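Local structure of putative alcohol dehydrogenase (4J6F) at residues S221-R230 / Y342-L351. The protein is a putative alcohol dehydrogenase of the medium-chain dehydrogenase/reductase family, which probably uses a nicotinamide cofactor. Numbering follows the deposited sequence.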
# COMPACT_ATOMS: atom_id res chain seq x y z
N SER A 221 -5.18 0.34 -21.26
CA SER A 221 -4.44 0.52 -22.50
C SER A 221 -3.30 1.49 -22.33
O SER A 221 -2.22 1.26 -22.85
CB SER A 221 -5.37 1.02 -23.59
OG SER A 221 -6.30 0.01 -23.92
N ALA A 222 -3.56 2.56 -21.59
CA ALA A 222 -2.57 3.61 -21.44
C ALA A 222 -1.39 3.03 -20.72
O ALA A 222 -0.24 3.22 -21.12
CB ALA A 222 -3.15 4.78 -20.68
N ILE A 223 -1.66 2.30 -19.65
CA ILE A 223 -0.60 1.74 -18.86
C ILE A 223 0.27 0.82 -19.70
O ILE A 223 1.49 0.83 -19.54
CB ILE A 223 -1.13 1.05 -17.61
CG1 ILE A 223 -1.31 2.11 -16.54
CG2 ILE A 223 -0.14 0.01 -17.10
CD1 ILE A 223 -2.23 1.67 -15.46
N ILE A 224 -0.34 0.04 -20.59
CA ILE A 224 0.42 -0.80 -21.50
C ILE A 224 1.40 0.02 -22.34
O ILE A 224 2.59 -0.32 -22.45
CB ILE A 224 -0.51 -1.66 -22.38
CG1 ILE A 224 -1.30 -2.62 -21.48
CG2 ILE A 224 0.27 -2.43 -23.46
CD1 ILE A 224 -2.38 -3.40 -22.19
N GLN A 225 0.92 1.12 -22.91
CA GLN A 225 1.79 2.02 -23.67
C GLN A 225 2.82 2.69 -22.77
O GLN A 225 4.02 2.67 -23.07
CB GLN A 225 0.99 3.06 -24.44
CG GLN A 225 0.14 2.52 -25.58
CD GLN A 225 -0.15 3.59 -26.61
OE1 GLN A 225 0.67 3.84 -27.50
NE2 GLN A 225 -1.31 4.25 -26.48
N LEU A 226 2.37 3.25 -21.65
CA LEU A 226 3.29 3.95 -20.77
C LEU A 226 4.36 3.00 -20.21
O LEU A 226 5.51 3.39 -20.06
CB LEU A 226 2.55 4.68 -19.67
CG LEU A 226 1.57 5.77 -20.13
CD1 LEU A 226 0.70 6.14 -18.95
CD2 LEU A 226 2.27 7.00 -20.65
N ALA A 227 3.99 1.75 -19.93
CA ALA A 227 4.97 0.75 -19.53
C ALA A 227 6.09 0.62 -20.58
O ALA A 227 7.28 0.61 -20.24
CB ALA A 227 4.31 -0.59 -19.31
N ARG A 228 5.70 0.53 -21.85
CA ARG A 228 6.68 0.43 -22.91
C ARG A 228 7.56 1.68 -22.97
O ARG A 228 8.77 1.59 -23.10
CB ARG A 228 5.99 0.19 -24.24
CG ARG A 228 5.51 -1.23 -24.42
CD ARG A 228 6.68 -2.18 -24.45
NE ARG A 228 6.23 -3.56 -24.59
CZ ARG A 228 6.99 -4.63 -24.44
NH1 ARG A 228 8.27 -4.51 -24.13
NH2 ARG A 228 6.46 -5.83 -24.59
N ALA A 229 6.92 2.84 -22.81
CA ALA A 229 7.59 4.14 -22.89
C ALA A 229 8.75 4.29 -21.93
O ALA A 229 9.66 5.07 -22.18
CB ALA A 229 6.59 5.26 -22.67
N ARG A 230 8.72 3.55 -20.82
CA ARG A 230 9.73 3.70 -19.77
C ARG A 230 10.63 2.46 -19.69
O ARG A 230 11.50 2.37 -18.82
CB ARG A 230 9.07 4.07 -18.43
CG ARG A 230 8.69 2.90 -17.54
CD ARG A 230 7.59 3.16 -16.52
NE ARG A 230 7.27 4.56 -16.23
CZ ARG A 230 7.26 5.11 -15.02
NH1 ARG A 230 7.58 4.40 -13.95
NH2 ARG A 230 6.91 6.38 -14.87
N TYR A 342 5.85 12.60 -24.09
CA TYR A 342 5.63 11.29 -24.70
C TYR A 342 4.86 11.39 -26.01
O TYR A 342 5.23 10.77 -27.03
CB TYR A 342 4.85 10.36 -23.77
CG TYR A 342 5.65 9.65 -22.70
CD1 TYR A 342 7.04 9.50 -22.80
CD2 TYR A 342 5.01 9.11 -21.58
CE1 TYR A 342 7.76 8.84 -21.82
CE2 TYR A 342 5.73 8.44 -20.60
CZ TYR A 342 7.10 8.31 -20.72
OH TYR A 342 7.80 7.65 -19.75
N ILE A 343 3.76 12.14 -25.97
CA ILE A 343 2.97 12.42 -27.16
C ILE A 343 3.85 13.00 -28.27
O ILE A 343 3.78 12.53 -29.42
CB ILE A 343 1.80 13.37 -26.85
CG1 ILE A 343 0.73 12.66 -26.02
CG2 ILE A 343 1.22 13.90 -28.15
CD1 ILE A 343 -0.17 13.58 -25.22
N GLU A 344 4.68 13.98 -27.92
CA GLU A 344 5.52 14.69 -28.90
C GLU A 344 6.59 13.82 -29.52
O GLU A 344 6.72 13.77 -30.73
CB GLU A 344 6.13 15.95 -28.30
CG GLU A 344 5.11 17.06 -28.11
CD GLU A 344 5.71 18.28 -27.43
OE1 GLU A 344 5.13 19.39 -27.53
OE2 GLU A 344 6.76 18.12 -26.79
N GLU A 345 7.32 13.10 -28.67
CA GLU A 345 8.35 12.15 -29.13
C GLU A 345 7.75 10.89 -29.74
O GLU A 345 8.48 9.98 -30.13
CB GLU A 345 9.27 11.77 -27.96
CG GLU A 345 10.06 12.92 -27.36
CD GLU A 345 10.55 12.63 -25.94
OE1 GLU A 345 10.44 11.48 -25.46
OE2 GLU A 345 11.06 13.57 -25.30
N LYS A 346 6.42 10.83 -29.80
CA LYS A 346 5.68 9.64 -30.27
C LYS A 346 6.05 8.31 -29.58
O LYS A 346 6.13 7.26 -30.22
CB LYS A 346 5.76 9.51 -31.80
CG LYS A 346 4.95 10.56 -32.54
CD LYS A 346 5.11 10.43 -34.05
CE LYS A 346 4.63 11.68 -34.77
NZ LYS A 346 3.16 11.89 -34.66
N LYS A 347 6.28 8.36 -28.27
CA LYS A 347 6.58 7.15 -27.51
C LYS A 347 5.28 6.44 -27.16
O LYS A 347 5.30 5.26 -26.83
CB LYS A 347 7.42 7.43 -26.25
CG LYS A 347 8.76 8.08 -26.52
CD LYS A 347 9.78 7.80 -25.42
CE LYS A 347 11.19 8.13 -25.92
NZ LYS A 347 12.29 7.74 -24.98
N ILE A 348 4.17 7.16 -27.19
CA ILE A 348 2.83 6.55 -27.15
C ILE A 348 2.01 7.03 -28.35
O ILE A 348 2.38 8.02 -28.98
CB ILE A 348 2.06 6.87 -25.85
CG1 ILE A 348 1.92 8.39 -25.65
CG2 ILE A 348 2.72 6.18 -24.67
CD1 ILE A 348 1.17 8.82 -24.41
N ARG A 349 0.93 6.33 -28.68
CA ARG A 349 0.09 6.70 -29.83
C ARG A 349 -1.42 6.75 -29.51
O ARG A 349 -1.90 6.06 -28.60
CB ARG A 349 0.40 5.79 -31.03
CG ARG A 349 0.11 4.31 -30.85
CD ARG A 349 0.40 3.52 -32.11
NE ARG A 349 0.07 2.10 -31.99
CZ ARG A 349 -1.11 1.57 -32.33
NH1 ARG A 349 -2.08 2.35 -32.81
NH2 ARG A 349 -1.33 0.26 -32.19
N PRO A 350 -2.18 7.57 -30.25
CA PRO A 350 -3.61 7.69 -29.91
C PRO A 350 -4.39 6.44 -30.28
O PRO A 350 -4.11 5.82 -31.31
CB PRO A 350 -4.06 8.87 -30.77
CG PRO A 350 -3.18 8.79 -31.98
CD PRO A 350 -1.84 8.32 -31.47
N LEU A 351 -5.35 6.07 -29.45
CA LEU A 351 -6.18 4.91 -29.72
C LEU A 351 -7.63 5.35 -29.90
O LEU A 351 -8.39 5.47 -28.93
CB LEU A 351 -6.05 3.90 -28.59
CG LEU A 351 -4.61 3.51 -28.28
CD1 LEU A 351 -4.51 2.72 -26.98
CD2 LEU A 351 -4.02 2.73 -29.45
O HOH W 1 4.04 2.66 -25.92
O HOH W 2 6.13 5.52 -18.39
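Ala-229 lays its CB over one face of the Tyr-342 ring, 3.9 Å from the ring centroid and 18° off the normal, a CH-pi contact displaced toward the phenolic end. From the same helix Leu-226 brings CD2 obliquely to the ring, 3.6 Å from Tyr-342 CD2, and this methyl also approaches Ile-348. A closer neighbour of Ile-348 CG2 is Gln-225 CB, at 3.6 Å; with CG1 between the backbone N and the carbonyl carbon (chi1 58°), the isoleucine turns CG2 toward the helix. Leu-351 extends the apolar strip, its CD1 lying 3.9 Å from Ser-221 CB, and Tyr-192 of helix 189-201 packs against both Ile-348 and Leu-351.

Helix 218-229 flanks the parallel sheet of the Rossmann-type domain, as in other medium-chain dehydrogenases. Against it comes the end of helix 333-344, closed by a Schellman motif at Lys-346, and the extended chain leading to strand 352-357 in the other domain.

The pairing illustrates how one side-chain amide, donor and acceptor together, can satisfy both the N-H and the C=O of a single residue. Gln-225 reaches across with CG anti to its carbonyl carbon: Arg-349 N donates to Gln-225 OE1 at 2.8 Å, tilted 24° from the carbonyl plane, while Gln-225 NE2 donates to Arg-349 O at 2.8 Å almost straight and within the amide plane. NE2 also touches Leu-351 CD1 and bonds Tyr-192 OH weakly. With an alanine here, Arg-349 N and O would probably lose these mates and a gap would open beside Leu-351 CD1. At the polar edge, one water donates to Gln-225 O and Lys-347 O; a second donates to Leu-226 O and accepts from Arg-230 NE and Tyr-342 OH, while the Arg-230 guanidinium also bonds Leu-204 O and pairs with Glu-200.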